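Local atomic coordinates of glycosyl hydrolase, family 8 (Clostridium perfringens, PDB entry 3REN), a protein that is an alpha-amylase with an (alpha/alpha)6-barrel fold that probably hydrolyses alpha-glucosidic bonds in starch-like polysaccharides. Residues Ser282-Asn294 and Phe336-Tyr348. Numbering follows the deposited sequence. Where two conformers were deposited one is given.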
# COMPACT_ATOMS: atom_id res chain seq x y z
N SER A 282 6.02 12.58 -3.22
CA SER A 282 4.78 11.99 -2.71
C SER A 282 4.97 11.48 -1.29
O SER A 282 5.94 10.81 -1.02
CB SER A 282 4.41 10.83 -3.67
OG SER A 282 3.65 9.82 -3.05
N PRO A 283 4.04 11.77 -0.36
CA PRO A 283 4.12 11.13 0.96
C PRO A 283 4.18 9.58 0.90
O PRO A 283 4.76 8.96 1.77
CB PRO A 283 2.81 11.55 1.64
CG PRO A 283 2.40 12.82 0.89
CD PRO A 283 2.84 12.62 -0.51
N SER A 284 3.59 8.96 -0.13
CA SER A 284 3.60 7.49 -0.25
C SER A 284 4.98 6.93 -0.55
O SER A 284 5.34 5.85 -0.08
CB SER A 284 2.60 7.03 -1.31
OG SER A 284 1.30 7.27 -0.84
N ILE A 285 5.74 7.67 -1.36
CA ILE A 285 7.13 7.32 -1.64
C ILE A 285 7.92 7.37 -0.34
O ILE A 285 8.58 6.38 0.04
CB ILE A 285 7.75 8.33 -2.58
CG1 ILE A 285 7.02 8.31 -3.92
CG2 ILE A 285 9.27 8.07 -2.75
CD1 ILE A 285 7.43 7.21 -4.77
N TYR A 286 7.86 8.53 0.34
CA TYR A 286 8.62 8.68 1.61
C TYR A 286 8.20 7.68 2.68
O TYR A 286 9.05 7.16 3.40
CB TYR A 286 8.55 10.11 2.14
CG TYR A 286 9.33 11.08 1.27
CD1 TYR A 286 10.67 10.81 0.94
CD2 TYR A 286 8.74 12.22 0.74
CE1 TYR A 286 11.42 11.67 0.12
CE2 TYR A 286 9.48 13.11 -0.08
CZ TYR A 286 10.82 12.82 -0.38
OH TYR A 286 11.55 13.67 -1.17
N SER A 287 6.90 7.41 2.77
CA SER A 287 6.37 6.36 3.66
C SER A 287 7.00 5.03 3.42
O SER A 287 7.42 4.38 4.38
CB SER A 287 4.85 6.22 3.51
OG SER A 287 4.22 7.40 3.98
N ASN A 288 7.09 4.61 2.16
CA ASN A 288 7.65 3.31 1.86
C ASN A 288 9.14 3.23 2.16
O ASN A 288 9.63 2.21 2.64
CB ASN A 288 7.38 2.96 0.38
CG ASN A 288 5.97 2.41 0.17
OD1 ASN A 288 5.32 2.02 1.12
ND2 ASN A 288 5.51 2.39 -1.08
N VAL A 289 9.86 4.32 1.85
CA VAL A 289 11.29 4.39 2.12
C VAL A 289 11.54 4.27 3.63
O VAL A 289 12.42 3.54 4.07
CB VAL A 289 11.88 5.70 1.56
CG1 VAL A 289 13.35 5.83 1.95
CG2 VAL A 289 11.76 5.76 0.03
N ALA A 290 10.72 4.98 4.42
CA ALA A 290 10.76 4.87 5.89
C ALA A 290 10.45 3.46 6.36
O ALA A 290 11.09 2.96 7.29
CB ALA A 290 9.78 5.88 6.53
N LEU A 291 9.46 2.80 5.75
CA LEU A 291 9.14 1.40 6.17
C LEU A 291 10.26 0.40 5.83
O LEU A 291 10.54 -0.55 6.58
CB LEU A 291 7.81 0.93 5.57
CG LEU A 291 6.66 1.67 6.24
CD1 LEU A 291 5.44 1.60 5.35
CD2 LEU A 291 6.39 1.10 7.67
N ILE A 292 10.90 0.64 4.68
CA ILE A 292 12.08 -0.11 4.28
C ILE A 292 13.20 0.08 5.30
O ILE A 292 13.79 -0.90 5.78
CB ILE A 292 12.53 0.30 2.86
CG1 ILE A 292 11.54 -0.25 1.81
CG2 ILE A 292 13.92 -0.21 2.57
CD1 ILE A 292 11.62 0.54 0.49
N ALA A 293 13.49 1.33 5.64
CA ALA A 293 14.61 1.67 6.52
C ALA A 293 14.33 1.12 7.91
O ALA A 293 15.23 0.62 8.56
CB ALA A 293 14.80 3.15 6.60
N ASN A 294 13.07 1.22 8.33
CA ASN A 294 12.67 0.65 9.62
C ASN A 294 12.97 -0.84 9.66
O ASN A 294 13.57 -1.35 10.61
CB ASN A 294 11.18 0.84 9.89
CG ASN A 294 10.76 0.23 11.24
OD1 ASN A 294 10.06 -0.78 11.28
ND2 ASN A 294 11.21 0.84 12.33
N PHE A 336 -5.00 7.74 0.14
CA PHE A 336 -3.86 6.83 -0.00
C PHE A 336 -2.53 7.38 0.58
O PHE A 336 -1.80 6.67 1.28
CB PHE A 336 -3.70 6.42 -1.47
CG PHE A 336 -2.61 5.42 -1.71
CD1 PHE A 336 -2.74 4.10 -1.28
CD2 PHE A 336 -1.46 5.79 -2.42
CE1 PHE A 336 -1.73 3.15 -1.52
CE2 PHE A 336 -0.44 4.87 -2.68
CZ PHE A 336 -0.55 3.55 -2.23
N ASP A 337 -2.24 8.66 0.30
CA ASP A 337 -1.02 9.26 0.84
C ASP A 337 -1.06 9.44 2.34
O ASP A 337 -0.06 9.23 3.01
CB ASP A 337 -0.72 10.60 0.17
CG ASP A 337 -0.22 10.42 -1.25
OD1 ASP A 337 0.48 9.41 -1.52
OD2 ASP A 337 -0.56 11.26 -2.09
N ASN A 338 -2.23 9.82 2.85
CA ASN A 338 -2.44 9.98 4.27
C ASN A 338 -2.32 8.68 5.06
O ASN A 338 -1.67 8.65 6.12
CB ASN A 338 -3.76 10.71 4.54
CG ASN A 338 -3.68 12.18 4.18
OD1 ASN A 338 -3.35 13.00 5.02
ND2 ASN A 338 -3.93 12.52 2.89
N LEU A 339 -2.91 7.60 4.54
CA LEU A 339 -2.81 6.29 5.21
C LEU A 339 -1.39 5.70 5.19
O LEU A 339 -0.96 5.07 6.19
CB LEU A 339 -3.82 5.31 4.62
CG LEU A 339 -5.27 5.66 4.95
CD1 LEU A 339 -6.19 5.03 3.85
CD2 LEU A 339 -5.61 5.20 6.43
N ASN A 340 -0.68 5.89 4.08
CA ASN A 340 0.69 5.38 4.00
C ASN A 340 1.57 6.14 5.00
O ASN A 340 2.36 5.54 5.73
CB ASN A 340 1.24 5.46 2.57
CG ASN A 340 0.75 4.31 1.69
OD1 ASN A 340 0.62 3.18 2.16
ND2 ASN A 340 0.47 4.60 0.42
N ALA A 341 1.36 7.46 5.08
CA ALA A 341 2.06 8.30 6.07
C ALA A 341 1.77 7.86 7.50
O ALA A 341 2.64 7.90 8.35
CB ALA A 341 1.68 9.78 5.90
N LEU A 342 0.53 7.45 7.75
CA LEU A 342 0.17 6.97 9.09
C LEU A 342 0.94 5.71 9.45
O LEU A 342 1.50 5.61 10.54
CB LEU A 342 -1.37 6.82 9.21
CG LEU A 342 -1.92 6.39 10.56
CD1 LEU A 342 -1.79 7.51 11.58
CD2 LEU A 342 -3.38 5.94 10.41
N LEU A 343 1.03 4.76 8.52
CA LEU A 343 1.91 3.60 8.71
C LEU A 343 3.39 3.95 9.00
O LEU A 343 4.01 3.31 9.85
CB LEU A 343 1.81 2.62 7.54
CG LEU A 343 0.40 2.00 7.40
CD1 LEU A 343 0.22 1.23 6.12
CD2 LEU A 343 0.05 1.03 8.59
N ALA A 344 3.96 4.93 8.27
CA ALA A 344 5.36 5.38 8.55
C ALA A 344 5.47 6.09 9.91
O ALA A 344 6.39 5.79 10.68
CB ALA A 344 5.87 6.29 7.44
N PHE A 345 4.54 7.00 10.22
CA PHE A 345 4.64 7.73 11.51
C PHE A 345 4.46 6.72 12.66
O PHE A 345 5.02 6.92 13.75
CB PHE A 345 3.60 8.85 11.64
CG PHE A 345 3.98 10.14 10.93
CD1 PHE A 345 5.31 10.58 10.90
CD2 PHE A 345 3.00 10.90 10.32
CE1 PHE A 345 5.66 11.78 10.28
CE2 PHE A 345 3.34 12.11 9.66
CZ PHE A 345 4.66 12.55 9.65
N GLN A 346 3.67 5.66 12.45
CA GLN A 346 3.51 4.61 13.50
C GLN A 346 4.85 3.98 13.96
O GLN A 346 4.97 3.56 15.12
CB GLN A 346 2.54 3.53 13.03
CG GLN A 346 2.26 2.40 14.03
CD GLN A 346 1.14 1.50 13.53
OE1 GLN A 346 1.21 0.98 12.41
NE2 GLN A 346 0.07 1.37 14.32
N LYS A 347 5.82 3.89 13.05
CA LYS A 347 7.17 3.41 13.38
C LYS A 347 8.09 4.46 14.03
O LYS A 347 9.18 4.11 14.49
CB LYS A 347 7.89 2.92 12.13
CG LYS A 347 7.19 1.76 11.43
CD LYS A 347 6.83 0.66 12.38
CE LYS A 347 6.70 -0.64 11.57
NZ LYS A 347 5.70 -1.47 12.17
N TYR A 348 7.68 5.72 14.01
CA TYR A 348 8.48 6.84 14.51
C TYR A 348 8.20 7.04 16.01
O TYR A 348 7.10 7.42 16.41
CB TYR A 348 8.18 8.12 13.68
CG TYR A 348 8.87 9.41 14.13
CD1 TYR A 348 10.25 9.44 14.36
CD2 TYR A 348 8.15 10.60 14.29
CE1 TYR A 348 10.90 10.62 14.76
CE2 TYR A 348 8.78 11.79 14.69
CZ TYR A 348 10.16 11.78 14.90
OH TYR A 348 10.82 12.93 15.28
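Ser284 and Asp337 meet near the N-terminal ends of helices 283-294 and 336-346. Ser284 OG donates to Asp337 OD1, at a doubtfully short 2.4 Å, and accepts from Asn340 ND2 at 3.1 Å. That second bond is nearly straight (165°) and runs in the amide plane of Asn340. The same ND2 lies 3.0 Å above one face of the Phe336 ring, offset toward its rim. Ser282 OG accepts weakly from Ser284 N and Ile285 N, as an N-cap does for first-turn N-H groups; Ile285 N also bonds weakly to Ser282 O. Pro283, with no N-H to satisfy, suits the first turn and rests its ring on the Asp337 side chain. With OG anti to its carbonyl carbon (chi1 -66°), Ser287 turns its hydroxyl back to Pro283 O (2.8 Å), which also takes Ser287 N from the opposite face of its plane. The hydroxyl proton of Ser287 is thus used within its own helix, while the side chain packs on the Asn340-Ala341 backbone. Beyond it, Ala290 CB meets Ala344 CB at 4.0 Å, small residues that permit an axis separation of 8.2 Å. Leu291 CD2 and the Asn294 amide then pack on the aliphatic part of Lys347. Helix 231-243 touches Ile285 and Asn288, helix 62-74 Phe336, Leu339 and Leu342, consistent with two nearly parallel (24°), adjacent inner helices of the (alpha/alpha)6 barrel, joined through outer helix 299-312.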